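Local coordinates for protein probable glucarate dehydratase (Mycobacterium smegmatis str. MC2 155, PDB 3VDG) that probably dehydrates glucarate or a related acid sugar, as an enolase-superfamily lyase with a metal site in its barrel domain, at residues Leu265-Leu275 / Met287-Val295; Phe210-Gly218 / Phe236-Asn246. All blocks are in the same frame, centred on the assembly; numbering follows the deposited sequence. Where two conformers were deposited one is given.

Contact 1 (Leu265-Leu275 / Met287-Val295); sequences LEYLEDPTPGL and MPLATNMCV. With NA (sodium ion), chain C; FMT (formic acid), chain B.
L265 meets M287 first: CB of L265 lies 4.2 Å from CE of M287, whose chain bends twice to reach it. The backbone O of E266 lies 3.5 Å from CD of P288. Y267 follows, with its ring turned so that CB of A290 sits over one face, 4.0 Å from the ring centroid. This is a CH-pi contact, displaced toward the CD2 side of the ring. Y267 OH is hydrogen-bonded to S341. At L268 the two strands run parallel. L268 N donates to P288 O, and A290 N donates to L268 O at 3.0 Å. The side chains of L268 and L289 lie side by side on one face of the sheet. E269 and A290 lie on the other face. E269 OE2 binds the sodium ion at 2.2 Å, and N292 OD1 binds it too. Their carboxylate and amide planes stand 85° apart. E269 OE1 forms a salt bridge with K214. D270 grips the turn at T291-C294 with both oxygens, each through its syn lone pair. Its CG lies opposite the carbonyl carbon (chi1 -67°), which directs the carboxylate at T291 and N292. OD1 accepts a hydrogen bond from T291 OG1 (2.6 Å), and OD2 accepts one from N292 N (2.9 Å). T291 OG1 accepts from the backbone N of M293 and of C294, an ST turn and ST motif. D270 OD2 also accepts from a water on the sodium ion. D270 is a second-shell residue that positions N292. P271 CG packs on L289 CD1. L275 CD2 touches C294 SG at 3.6 Å. The contact is the strand pair of a beta-alpha-beta unit. Helix 275-284 packs on P271 and L289, helix 251-260 touches P271 and M287, and strand 312-315 flanks A290 and N292.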
ATOM      1  N   LEU A 265      18.883  18.000  17.218  1.00 26.10           N
ATOM      2  CA  LEU A 265      17.645  17.789  16.439  1.00 27.89           C
ATOM      3  C   LEU A 265      17.346  16.328  16.193  1.00 30.30           C
ATOM      4  O   LEU A 265      18.230  15.552  15.876  1.00 30.72           O
ATOM      5  CB  LEU A 265      17.722  18.475  15.075  1.00 24.73           C
ATOM      6  CG  LEU A 265      17.807  19.997  15.041  1.00 27.08           C
ATOM      7  CD1 LEU A 265      17.909  20.447  13.585  1.00 27.06           C
ATOM      8  CD2 LEU A 265      16.610  20.642  15.727  1.00 25.12           C
ATOM      9  N   GLU A 266      16.077  15.967  16.309  1.00 29.56           N
ATOM     10  CA  GLU A 266      15.611  14.660  15.887  1.00 27.27           C
ATOM     11  C   GLU A 266      15.646  14.554  14.355  1.00 26.04           C
ATOM     12  O   GLU A 266      16.063  13.545  13.783  1.00 24.42           O
ATOM     13  CB  GLU A 266      14.189  14.474  16.412  1.00 30.69           C
ATOM     14  CG  GLU A 266      13.535  13.191  15.982  1.00 40.73           C
ATOM     15  CD  GLU A 266      12.230  12.945  16.710  1.00 35.30           C
ATOM     16  OE1 GLU A 266      11.273  13.745  16.532  1.00 35.18           O
ATOM     17  OE2 GLU A 266      12.186  11.942  17.454  1.00 44.96           O
ATOM     18  N   TYR A 267      15.202  15.598  13.665  1.00 21.50           N
ATOM     19  CA  TYR A 267      15.499  15.699  12.239  1.00 18.96           C
ATOM     20  C   TYR A 267      15.449  17.159  11.821  1.00 16.77           C
ATOM     21  O   TYR A 267      14.961  17.991  12.569  1.00 21.20           O
ATOM     22  CB  TYR A 267      14.569  14.829  11.367  1.00 19.92           C
ATOM     23  CG  TYR A 267      13.050  15.005  11.520  1.00 24.69           C
ATOM     24  CD1 TYR A 267      12.261  13.954  11.976  1.00 29.96           C
ATOM     25  CD2 TYR A 267      12.406  16.186  11.146  1.00 24.84           C
ATOM     26  CE1 TYR A 267      10.878  14.080  12.087  1.00 26.64           C
ATOM     27  CE2 TYR A 267      11.024  16.326  11.249  1.00 19.68           C
ATOM     28  CZ  TYR A 267      10.259  15.269  11.716  1.00 29.01           C
ATOM     29  OH  TYR A 267       8.875  15.385  11.832  1.00 24.66           O
ATOM     30  N   LEU A 268      15.978  17.456  10.645  1.00 21.42           N
ATOM     31  CA  LEU A 268      15.966  18.809  10.080  1.00 20.67           C
ATOM     32  C   LEU A 268      15.115  18.798   8.810  1.00 18.16           C
ATOM     33  O   LEU A 268      15.430  18.051   7.886  1.00 20.09           O
ATOM     34  CB  LEU A 268      17.408  19.211   9.728  1.00 16.59           C
ATOM     35  CG  LEU A 268      17.619  20.563   9.055  1.00 18.20           C
ATOM     36  CD1 LEU A 268      17.205  21.662  10.026  1.00 20.77           C
ATOM     37  CD2 LEU A 268      19.094  20.715   8.681  1.00 24.74           C
ATOM     38  N   GLU A 269      14.027  19.575   8.758  1.00 19.69           N
ATOM     39  CA  GLU A 269      13.098  19.456   7.625  1.00 20.36           C
ATOM     40  C   GLU A 269      13.407  20.511   6.584  1.00 19.10           C
ATOM     41  O   GLU A 269      13.547  21.679   6.933  1.00 23.16           O
ATOM     42  CB  GLU A 269      11.621  19.691   8.018  1.00 20.26           C
ATOM     43  CG  GLU A 269      11.158  19.142   9.346  1.00 41.30           C
ATOM     44  CD  GLU A 269       9.683  19.439   9.598  1.00 33.50           C
ATOM     45  OE1 GLU A 269       9.266  19.446  10.780  1.00 63.46           O
ATOM     46  OE2 GLU A 269       8.941  19.687   8.611  1.00 28.88           O
ATOM     47  N   ASP A 270      13.456  20.103   5.317  1.00 17.64           N
ATOM     48  CA  ASP A 270      13.570  21.043   4.191  1.00 19.18           C
ATOM     49  C   ASP A 270      14.477  22.227   4.479  1.00 21.64           C
ATOM     50  O   ASP A 270      14.039  23.385   4.424  1.00 21.56           O
ATOM     51  CB  ASP A 270      12.174  21.549   3.775  1.00 20.37           C
ATOM     52  CG  ASP A 270      11.328  20.439   3.189  1.00 24.21           C
ATOM     53  OD1 ASP A 270      11.842  19.773   2.267  1.00 25.64           O
ATOM     54  OD2 ASP A 270      10.189  20.207   3.675  1.00 21.67           O
ATOM     55  N   PRO A 271      15.752  21.955   4.787  1.00 21.01           N
ATOM     56  CA  PRO A 271      16.656  23.093   4.956  1.00 21.45           C
ATOM     57  C   PRO A 271      16.861  23.913   3.669  1.00 19.25           C
ATOM     58  O   PRO A 271      17.038  25.121   3.740  1.00 21.08           O
ATOM     59  CB  PRO A 271      17.985  22.430   5.383  1.00 20.61           C
ATOM     60  CG  PRO A 271      17.878  20.999   4.916  1.00 21.01           C
ATOM     61  CD  PRO A 271      16.410  20.661   5.049  1.00 20.00           C
ATOM     62  N   THR A 272      16.812  23.274   2.504  1.00 18.59           N
ATOM     63  CA  THR A 272      17.233  23.913   1.262  1.00 17.77           C
ATOM     64  C   THR A 272      16.343  23.413   0.116  1.00 24.08           C
ATOM     65  O   THR A 272      15.773  22.328   0.211  1.00 24.27           O
ATOM     66  CB  THR A 272      18.731  23.602   0.997  1.00 22.80           C
ATOM     67  OG1 THR A 272      19.242  24.465  -0.027  1.00 22.72           O
ATOM     68  CG2 THR A 272      18.931  22.131   0.575  1.00 20.64           C
ATOM     69  N   PRO A 273      16.187  24.207  -0.958  1.00 25.64           N
ATOM     70  CA  PRO A 273      15.218  23.778  -1.983  1.00 23.04           C
ATOM     71  C   PRO A 273      15.728  22.714  -2.971  1.00 28.13           C
ATOM     72  O   PRO A 273      16.897  22.741  -3.377  1.00 26.38           O
ATOM     73  CB  PRO A 273      14.887  25.084  -2.741  1.00 28.43           C
ATOM     74  CG  PRO A 273      15.993  26.033  -2.431  1.00 27.04           C
ATOM     75  CD  PRO A 273      16.676  25.589  -1.164  1.00 22.62           C
ATOM     76  N   GLY A 274      14.848  21.781  -3.339  1.00 23.51           N
ATOM     77  CA  GLY A 274      15.151  20.827  -4.404  1.00 27.47           C
ATOM     78  C   GLY A 274      15.886  19.568  -3.973  1.00 24.11           C
ATOM     79  O   GLY A 274      16.668  19.565  -3.008  1.00 24.15           O
ATOM     80  N   LEU A 275      15.642  18.499  -4.723  1.00 25.10           N
ATOM     81  CA  LEU A 275      16.199  17.181  -4.430  1.00 25.78           C
ATOM     82  C   LEU A 275      17.719  17.168  -4.473  1.00 23.85           C
ATOM     83  O   LEU A 275      18.345  16.534  -3.631  1.00 22.56           O
ATOM     84  CB  LEU A 275      15.609  16.121  -5.390  1.00 32.28           C
ATOM     85  CG  LEU A 275      14.135  15.736  -5.150  1.00 28.28           C
ATOM     86  CD1 LEU A 275      13.636  14.821  -6.252  1.00 31.80           C
ATOM     87  CD2 LEU A 275      13.937  15.072  -3.787  1.00 23.92           C
ATOM     88  N   MET A 287      22.149  14.597  11.449  1.00 25.74           N
ATOM     89  CA  MET A 287      20.776  14.123  11.677  1.00 28.73           C
ATOM     90  C   MET A 287      20.073  13.863  10.344  1.00 27.13           C
ATOM     91  O   MET A 287      20.483  14.372   9.297  1.00 25.67           O
ATOM     92  CB  MET A 287      19.964  15.103  12.548  1.00 24.91           C
ATOM     93  CG  MET A 287      19.584  16.429  11.872  1.00 28.41           C
ATOM     94  SD  MET A 287      20.961  17.562  11.492  1.00 31.27           S
ATOM     95  CE  MET A 287      21.397  18.082  13.156  1.00 26.44           C
ATOM     96  N   PRO A 288      19.004  13.059  10.371  1.00 25.38           N
ATOM     97  CA  PRO A 288      18.258  12.785   9.142  1.00 21.53           C
ATOM     98  C   PRO A 288      17.594  14.059   8.608  1.00 19.91           C
ATOM     99  O   PRO A 288      17.185  14.908   9.410  1.00 20.95           O
ATOM    100  CB  PRO A 288      17.143  11.817   9.611  1.00 25.23           C
ATOM    101  CG  PRO A 288      17.553  11.331  10.952  1.00 32.97           C
ATOM    102  CD  PRO A 288      18.442  12.376  11.551  1.00 30.09           C
ATOM    103  N   LEU A 289      17.494  14.193   7.281  1.00 19.22           N
ATOM    104  CA  LEU A 289      16.691  15.254   6.684  1.00 19.89           C
ATOM    105  C   LEU A 289      15.291  14.723   6.422  1.00 20.75           C
ATOM    106  O   LEU A 289      15.126  13.581   5.983  1.00 22.10           O
ATOM    107  CB  LEU A 289      17.283  15.713   5.344  1.00 20.37           C
ATOM    108  CG  LEU A 289      18.686  16.335   5.414  1.00 23.10           C
ATOM    109  CD1 LEU A 289      18.937  17.074   4.101  1.00 18.72           C
ATOM    110  CD2 LEU A 289      18.758  17.291   6.604  1.00 21.92           C
ATOM    111  N   ALA A 290      14.300  15.565   6.684  1.00 19.09           N
ATOM    112  CA  ALA A 290      12.902  15.251   6.415  1.00 18.94           C
ATOM    113  C   ALA A 290      12.366  16.225   5.381  1.00 21.44           C
ATOM    114  O   ALA A 290      12.928  17.301   5.190  1.00 21.45           O
ATOM    115  CB  ALA A 290      12.096  15.376   7.696  1.00 15.71           C
ATOM    116  N   THR A 291      11.269  15.866   4.717  1.00 23.28           N
ATOM    117  CA  THR A 291      10.672  16.789   3.774  1.00 20.14           C
ATOM    118  C   THR A 291       9.146  16.689   3.708  1.00 29.75           C
ATOM    119  O   THR A 291       8.576  15.612   3.892  1.00 22.06           O
ATOM    120  CB  THR A 291      11.201  16.552   2.362  1.00 24.76           C
ATOM    121  OG1 THR A 291      10.713  17.602   1.508  1.00 22.86           O
ATOM    122  CG2 THR A 291      10.686  15.219   1.836  1.00 24.54           C
ATOM    123  N   ASN A 292       8.504  17.828   3.452  1.00 21.49           N
ATOM    124  CA  ASN A 292       7.169  17.861   2.857  1.00 24.25           C
ATOM    125  C   ASN A 292       7.143  18.889   1.746  1.00 32.46           C
ATOM    126  O   ASN A 292       6.134  19.565   1.543  1.00 26.69           O
ATOM    127  CB  ASN A 292       6.103  18.235   3.875  1.00 18.65           C
ATOM    128  CG  ASN A 292       6.453  19.497   4.641  1.00 31.33           C
ATOM    129  OD1 ASN A 292       6.787  19.434   5.820  1.00 36.27           O
ATOM    130  ND2 ASN A 292       6.377  20.648   3.979  1.00 28.40           N
ATOM    131  N   MET A 293       8.257  19.043   1.050  1.00 19.95           N
ATOM    132  CA  MET A 293       8.307  20.000  -0.033  1.00 18.04           C
ATOM    133  C   MET A 293       8.865  19.372  -1.286  1.00 27.35           C
ATOM    134  O   MET A 293       8.343  19.595  -2.356  1.00 26.80           O
ATOM    135  CB  MET A 293       9.118  21.248   0.350  1.00 19.89           C
ATOM    136  CG  MET A 293       8.436  22.120   1.385  1.00 23.34           C
ATOM    137  SD  MET A 293       9.480  23.522   1.879  1.00 27.27           S
ATOM    138  CE  MET A 293       9.232  24.581   0.455  1.00 24.63           C
ATOM    139  N   CYS A 294       9.916  18.570  -1.173  1.00 20.78           N
ATOM    140  CA  CYS A 294      10.467  17.983  -2.398  1.00 18.60           C
ATOM    141  C   CYS A 294       9.974  16.562  -2.651  1.00 31.38           C
ATOM    142  O   CYS A 294      10.260  15.988  -3.697  1.00 25.09           O
ATOM    143  CB  CYS A 294      12.005  18.085  -2.444  1.00 35.16           C
ATOM    144  SG  CYS A 294      12.839  17.247  -1.091  1.00 41.94           S
ATOM    145  N   VAL A 295       9.230  16.000  -1.696  1.00 26.62           N
ATOM    146  CA  VAL A 295       8.501  14.742  -1.913  1.00 22.86           C
ATOM    147  C   VAL A 295       7.048  14.907  -1.414  1.00 22.08           C
ATOM    148  O   VAL A 295       6.772  14.750  -0.215  1.00 21.45           O
ATOM    149  CB  VAL A 295       9.157  13.549  -1.171  1.00 23.13           C
ATOM    150  CG1 VAL A 295       8.397  12.258  -1.476  1.00 25.50           C
ATOM    151  CG2 VAL A 295      10.609  13.378  -1.594  1.00 24.27           C
TER
HETATM  152 NA    NA C 502       7.728  20.869   7.191  1.00 43.00          NA
HETATM  153  C   FMT B 501       4.617  24.130   5.694  1.00 46.96           C
HETATM  154  O1  FMT B 501       5.638  23.464   5.837  1.00 40.43           O
HETATM  155  O2  FMT B 501       3.531  23.588   5.130  1.00 32.81           O
HETATM  156  O   HOH W   1       8.759  21.953   5.360  1.00 25.35           O
HETATM  157  O   HOH W   2       5.722  21.843   7.730  1.00 32.47           O

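Contact 2 (Phe210-Gly218 / Phe236-Asn246). With NA (sodium ion), chain C; FMT (formic acid), chain B.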
ATOM      1  N   PHE A 210       2.414  17.981  24.903  1.00 23.82           N
ATOM      2  CA  PHE A 210       3.239  17.502  23.788  1.00 24.35           C
ATOM      3  C   PHE A 210       4.624  17.085  24.270  1.00 31.00           C
ATOM      4  O   PHE A 210       5.230  17.772  25.078  1.00 28.11           O
ATOM      5  CB  PHE A 210       3.372  18.575  22.699  1.00 21.36           C
ATOM      6  CG  PHE A 210       2.072  19.010  22.101  1.00 23.46           C
ATOM      7  CD1 PHE A 210       1.196  18.081  21.545  1.00 29.66           C
ATOM      8  CD2 PHE A 210       1.740  20.364  22.034  1.00 23.64           C
ATOM      9  CE1 PHE A 210       0.002  18.489  20.970  1.00 22.41           C
ATOM     10  CE2 PHE A 210       0.552  20.776  21.464  1.00 23.23           C
ATOM     11  CZ  PHE A 210      -0.324  19.842  20.928  1.00 26.28           C
ATOM     12  N   SER A 211       5.128  15.978  23.737  1.00 28.24           N
ATOM     13  CA  SER A 211       6.407  15.378  24.126  0.50 33.87           C
ATOM     14  C   SER A 211       7.524  15.641  23.125  1.00 36.71           C
ATOM     15  O   SER A 211       8.644  15.176  23.327  1.00 37.69           O
ATOM     16  CB  SER A 211       6.248  13.859  24.201  0.50 40.69           C
ATOM     17  OG  SER A 211       6.067  13.329  22.890  0.50 40.36           O
ATOM     18  N   ALA A 212       7.194  16.297  22.011  1.00 25.92           N
ATOM     19  CA  ALA A 212       8.171  16.620  20.944  1.00 22.79           C
ATOM     20  C   ALA A 212       7.859  18.042  20.487  1.00 24.41           C
ATOM     21  O   ALA A 212       6.719  18.505  20.624  1.00 20.94           O
ATOM     22  CB  ALA A 212       8.076  15.648  19.774  1.00 26.04           C
ATOM     23  N   ILE A 213       8.857  18.746  19.966  1.00 24.02           N
ATOM     24  CA  ILE A 213       8.673  20.167  19.694  1.00 21.51           C
ATOM     25  C   ILE A 213       9.228  20.503  18.316  1.00 19.50           C
ATOM     26  O   ILE A 213      10.324  20.064  17.942  1.00 26.10           O
ATOM     27  CB  ILE A 213       9.420  21.035  20.733  1.00 26.71           C
ATOM     28  CG1 ILE A 213       8.947  20.727  22.162  1.00 24.58           C
ATOM     29  CG2 ILE A 213       9.240  22.507  20.424  1.00 24.05           C
ATOM     30  CD1 ILE A 213       9.738  21.471  23.233  1.00 25.44           C
ATOM     31  N   LYS A 214       8.473  21.272  17.548  1.00 22.23           N
ATOM     32  CA  LYS A 214       8.960  21.674  16.244  1.00 19.85           C
ATOM     33  C   LYS A 214       8.963  23.193  16.165  1.00 23.67           C
ATOM     34  O   LYS A 214       8.018  23.821  16.617  1.00 24.42           O
ATOM     35  CB  LYS A 214       8.024  21.135  15.157  1.00 21.58           C
ATOM     36  CG  LYS A 214       8.281  21.753  13.781  1.00 30.90           C
ATOM     37  CD  LYS A 214       7.330  21.192  12.723  1.00 33.30           C
ATOM     38  CE  LYS A 214       7.666  21.736  11.344  1.00 29.68           C
ATOM     39  NZ  LYS A 214       6.883  21.055  10.278  1.00 29.70           N
ATOM     40  N   LEU A 215      10.002  23.775  15.560  1.00 21.99           N
ATOM     41  CA  LEU A 215      10.038  25.227  15.332  1.00 19.20           C
ATOM     42  C   LEU A 215       9.957  25.559  13.830  1.00 18.22           C
ATOM     43  O   LEU A 215      10.744  25.041  13.017  1.00 21.80           O
ATOM     44  CB  LEU A 215      11.320  25.846  15.932  1.00 25.87           C
ATOM     45  CG  LEU A 215      11.547  27.352  15.705  1.00 25.54           C
ATOM     46  CD1 LEU A 215      10.455  28.155  16.388  1.00 18.84           C
ATOM     47  CD2 LEU A 215      12.927  27.805  16.187  1.00 19.10           C
ATOM     48  N   LYS A 216       9.011  26.417  13.470  1.00 18.39           N
ATOM     49  CA  LYS A 216       8.917  26.944  12.111  1.00 20.42           C
ATOM     50  C   LYS A 216       9.964  28.062  11.995  1.00 22.05           C
ATOM     51  O   LYS A 216       9.847  29.100  12.658  1.00 24.39           O
ATOM     52  CB  LYS A 216       7.522  27.515  11.846  1.00 19.73           C
ATOM     53  CG  LYS A 216       7.363  28.113  10.437  1.00 24.04           C
ATOM     54  CD  LYS A 216       6.691  27.136   9.481  1.00 19.52           C
ATOM     55  CE  LYS A 216       7.472  25.834   9.321  1.00 23.56           C
ATOM     56  NZ  LYS A 216       6.799  24.938   8.324  1.00 21.62           N
ATOM     57  N   GLY A 217      10.995  27.812  11.200  1.00 20.99           N
ATOM     58  CA  GLY A 217      12.099  28.758  11.024  1.00 22.79           C
ATOM     59  C   GLY A 217      12.055  29.388   9.640  1.00 22.13           C
ATOM     60  O   GLY A 217      10.999  29.459   9.013  1.00 19.28           O
ATOM     61  N   GLY A 218      13.199  29.839   9.147  1.00 21.41           N
ATOM     62  CA  GLY A 218      13.242  30.545   7.861  1.00 18.82           C
ATOM     63  C   GLY A 218      12.780  31.996   7.979  1.00 21.66           C
ATOM     64  O   GLY A 218      12.584  32.678   6.972  1.00 22.13           O
ATOM     65  N   PHE A 236      13.702  22.126  27.938  1.00 28.79           N
ATOM     66  CA  PHE A 236      13.004  20.841  27.749  1.00 26.94           C
ATOM     67  C   PHE A 236      14.014  19.769  27.351  1.00 35.28           C
ATOM     68  O   PHE A 236      14.080  19.374  26.186  1.00 38.36           O
ATOM     69  CB  PHE A 236      11.924  20.988  26.654  1.00 27.65           C
ATOM     70  CG  PHE A 236      10.895  22.033  26.962  1.00 33.49           C
ATOM     71  CD1 PHE A 236       9.819  21.745  27.781  1.00 34.24           C
ATOM     72  CD2 PHE A 236      11.012  23.315  26.450  1.00 27.78           C
ATOM     73  CE1 PHE A 236       8.864  22.717  28.079  1.00 32.06           C
ATOM     74  CE2 PHE A 236      10.065  24.282  26.734  1.00 32.32           C
ATOM     75  CZ  PHE A 236       8.985  23.991  27.555  1.00 29.00           C
ATOM     76  N   PRO A 237      14.832  19.310  28.319  1.00 34.22           N
ATOM     77  CA  PRO A 237      15.981  18.440  28.045  1.00 39.25           C
ATOM     78  C   PRO A 237      15.618  17.115  27.383  1.00 34.90           C
ATOM     79  O   PRO A 237      16.439  16.535  26.679  1.00 37.01           O
ATOM     80  CB  PRO A 237      16.562  18.161  29.443  1.00 37.79           C
ATOM     81  CG  PRO A 237      16.080  19.291  30.284  1.00 35.71           C
ATOM     82  CD  PRO A 237      14.727  19.660  29.748  1.00 40.72           C
ATOM     83  N   ASP A 238      14.399  16.643  27.600  1.00 30.08           N
ATOM     84  CA  ASP A 238      14.039  15.316  27.109  1.00 38.88           C
ATOM     85  C   ASP A 238      13.154  15.355  25.852  1.00 35.95           C
ATOM     86  O   ASP A 238      12.830  14.318  25.293  1.00 41.78           O
ATOM     87  CB  ASP A 238      13.353  14.520  28.222  1.00 39.90           C
ATOM     88  CG  ASP A 238      14.284  14.232  29.388  1.00 70.77           C
ATOM     89  OD1 ASP A 238      15.453  13.864  29.136  1.00 50.28           O
ATOM     90  OD2 ASP A 238      13.851  14.376  30.551  1.00 66.18           O
ATOM     91  N   HIS A 239      12.768  16.550  25.415  1.00 30.84           N
ATOM     92  CA  HIS A 239      11.903  16.680  24.242  1.00 27.10           C
ATOM     93  C   HIS A 239      12.650  16.578  22.939  1.00 26.15           C
ATOM     94  O   HIS A 239      13.601  17.319  22.703  1.00 29.04           O
ATOM     95  CB  HIS A 239      11.159  17.998  24.287  1.00 26.82           C
ATOM     96  CG  HIS A 239      10.014  18.018  25.272  1.00 33.87           C
ATOM     97  ND1 HIS A 239      10.185  17.785  26.590  1.00 33.99           N
ATOM     98  CD2 HIS A 239       8.656  18.259  25.088  1.00 26.95           C
ATOM     99  CE1 HIS A 239       8.997  17.867  27.219  1.00 35.90           C
ATOM    100  NE2 HIS A 239       8.061  18.159  26.302  1.00 38.36           N
ATOM    101  N   PRO A 240      12.227  15.657  22.058  1.00 24.42           N
ATOM    102  CA  PRO A 240      12.788  15.709  20.713  1.00 21.59           C
ATOM    103  C   PRO A 240      12.441  17.050  20.045  1.00 20.73           C
ATOM    104  O   PRO A 240      11.355  17.599  20.282  1.00 26.10           O
ATOM    105  CB  PRO A 240      12.095  14.536  19.995  1.00 29.08           C
ATOM    106  CG  PRO A 240      11.732  13.586  21.103  1.00 35.96           C
ATOM    107  CD  PRO A 240      11.337  14.491  22.244  1.00 32.79           C
ATOM    108  N   LEU A 241      13.373  17.558  19.233  1.00 22.76           N
ATOM    109  CA  LEU A 241      13.249  18.884  18.604  1.00 24.57           C
ATOM    110  C   LEU A 241      13.410  18.773  17.100  1.00 21.65           C
ATOM    111  O   LEU A 241      14.204  17.975  16.600  1.00 21.78           O
ATOM    112  CB  LEU A 241      14.337  19.850  19.127  1.00 23.28           C
ATOM    113  CG  LEU A 241      14.371  20.127  20.635  1.00 31.58           C
ATOM    114  CD1 LEU A 241      15.522  21.066  20.954  1.00 27.75           C
ATOM    115  CD2 LEU A 241      13.060  20.723  21.129  1.00 31.49           C
ATOM    116  N   ARG A 242      12.669  19.596  16.371  1.00 23.96           N
ATOM    117  CA  ARG A 242      12.789  19.628  14.926  1.00 25.08           C
ATOM    118  C   ARG A 242      12.787  21.066  14.494  1.00 21.06           C
ATOM    119  O   ARG A 242      12.168  21.907  15.138  1.00 21.22           O
ATOM    120  CB  ARG A 242      11.579  18.967  14.276  1.00 28.62           C
ATOM    121  CG  ARG A 242      11.311  17.564  14.757  1.00 31.78           C
ATOM    122  CD  ARG A 242       9.823  17.322  14.610  1.00 51.52           C
ATOM    123  NE  ARG A 242       9.463  16.010  15.107  1.00 41.58           N
ATOM    124  CZ  ARG A 242       8.244  15.503  15.043  1.00 42.91           C
ATOM    125  NH1 ARG A 242       7.246  16.208  14.508  1.00 47.03           N
ATOM    126  NH2 ARG A 242       8.030  14.292  15.521  1.00 32.52           N
ATOM    127  N   LEU A 243      13.464  21.343  13.391  1.00 25.13           N
ATOM    128  CA  LEU A 243      13.513  22.699  12.866  1.00 22.93           C
ATOM    129  C   LEU A 243      13.162  22.626  11.381  1.00 19.22           C
ATOM    130  O   LEU A 243      13.608  21.720  10.679  1.00 23.18           O
ATOM    131  CB  LEU A 243      14.927  23.271  13.053  1.00 27.88           C
ATOM    132  CG  LEU A 243      15.268  24.646  12.464  1.00 23.60           C
ATOM    133  CD1 LEU A 243      14.356  25.721  13.041  1.00 19.82           C
ATOM    134  CD2 LEU A 243      16.743  24.964  12.749  1.00 25.38           C
ATOM    135  N   ASP A 244      12.366  23.582  10.911  1.00 23.33           N
ATOM    136  CA  ASP A 244      11.863  23.564   9.544  1.00 22.51           C
ATOM    137  C   ASP A 244      11.846  24.972   8.971  1.00 17.08           C
ATOM    138  O   ASP A 244      10.942  25.755   9.268  1.00 19.52           O
ATOM    139  CB  ASP A 244      10.443  22.999   9.555  1.00 21.91           C
ATOM    140  CG  ASP A 244       9.751  23.108   8.205  1.00 27.25           C
ATOM    141  OD1 ASP A 244      10.420  23.337   7.163  1.00 24.79           O
ATOM    142  OD2 ASP A 244       8.518  22.951   8.188  1.00 23.49           O
ATOM    143  N   PRO A 245      12.862  25.324   8.182  1.00 18.57           N
ATOM    144  CA  PRO A 245      12.870  26.681   7.635  1.00 23.81           C
ATOM    145  C   PRO A 245      12.240  26.755   6.241  1.00 23.77           C
ATOM    146  O   PRO A 245      12.460  27.743   5.535  1.00 20.87           O
ATOM    147  CB  PRO A 245      14.368  26.981   7.514  1.00 22.18           C
ATOM    148  CG  PRO A 245      14.938  25.645   7.133  1.00 22.22           C
ATOM    149  CD  PRO A 245      14.130  24.619   7.910  1.00 19.84           C
ATOM    150  N   ASN A 246      11.495  25.722   5.832  1.00 19.23           N
ATOM    151  CA  ASN A 246      10.821  25.753   4.518  1.00 18.21           C
ATOM    152  C   ASN A 246      11.770  26.164   3.383  1.00 21.82           C
ATOM    153  O   ASN A 246      11.442  27.028   2.574  1.00 23.41           O
ATOM    154  CB  ASN A 246       9.607  26.700   4.554  1.00 21.22           C
ATOM    155  CG  ASN A 246       8.402  26.096   5.284  1.00 25.27           C
ATOM    156  OD1 ASN A 246       7.952  26.611   6.318  1.00 25.39           O
ATOM    157  ND2 ASN A 246       7.874  25.000   4.745  1.00 22.80           N
TER
HETATM  158 NA    NA C 502       7.728  20.869   7.191  1.00 43.00          NA
HETATM  159  C   FMT B 501       4.617  24.130   5.694  1.00 46.96           C
HETATM  160  O1  FMT B 501       5.638  23.464   5.837  1.00 40.43           O
HETATM  161  O2  FMT B 501       3.531  23.588   5.130  1.00 32.81           O
HETATM  162  O   HOH W   2       5.722  21.843   7.730  1.00 32.47           O
HETATM  163  O   HOH W   3       8.912  29.036   7.152  1.00 21.68           O
HETATM  164  O   HOH W   1       8.759  21.953   5.360  1.00 25.35           O
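Strands 213-216 and 241-244 run parallel, 18° apart, paired from I213 with L241 to K216 with D244 and joined by backbone hydrogen bonds from I213 N to P240 O through to G217 N to D244 O. I213 and L215 share one face with L241 and L243. I213 CB meets L241 CD2 at 3.7 Å, and L215 and L243 lie side by side. I213 CG1 and CD1 also reach H239, whose NE2 makes a weak hydrogen bond to F210 O. K214, K216, R242 and D244 share the other face. D244 OD2 binds the sodium ion at 2.4 Å. K216 NZ comes to this same oxygen at 2.6 Å, from above the carboxylate plane, in a salt bridge. The K216 chain is bent at chi2 (98°) and chi3, which brings NZ also to N246 OD1 at 2.9 Å. K214 is extended; its NZ makes a weak, long salt-bridge contact to D244 OD2 and is also held by D370 and a sodium-bound water. D244 OD1 accepts from N246 N in an Asx turn. N246 ND2 donates to the formate O1, 2.9 Å away and nearly straight. The lysines and the metal-binding aspartate lie at the C-terminal ends of neighbouring barrel strands. This is consistent with the Lys-X-Lys motif and metal site of the enolase superfamily; sodium probably sits where relatives bind magnesium.

Overall arrangement
From the N terminus, contact 2 comes first: strand 213-216 leads through helix 222-235 to strand 241-244, where the loop closes. Helix 251-260 then carries the chain to contact 1, which closes around helix 275-284. The two are in series; neither nests in nor crosses the other. Both are beta-alpha-beta units of one sheet, and strands 241-244 and 267-269 are neighbours in it. Backbone bonds from E266 N to L241 O and from E269 N to L243 O probably join them. Four consecutive strands are thus tied together. Three of them, 241-244, 267-269 and 289-291, lead to the three protein ligands of the sodium ion.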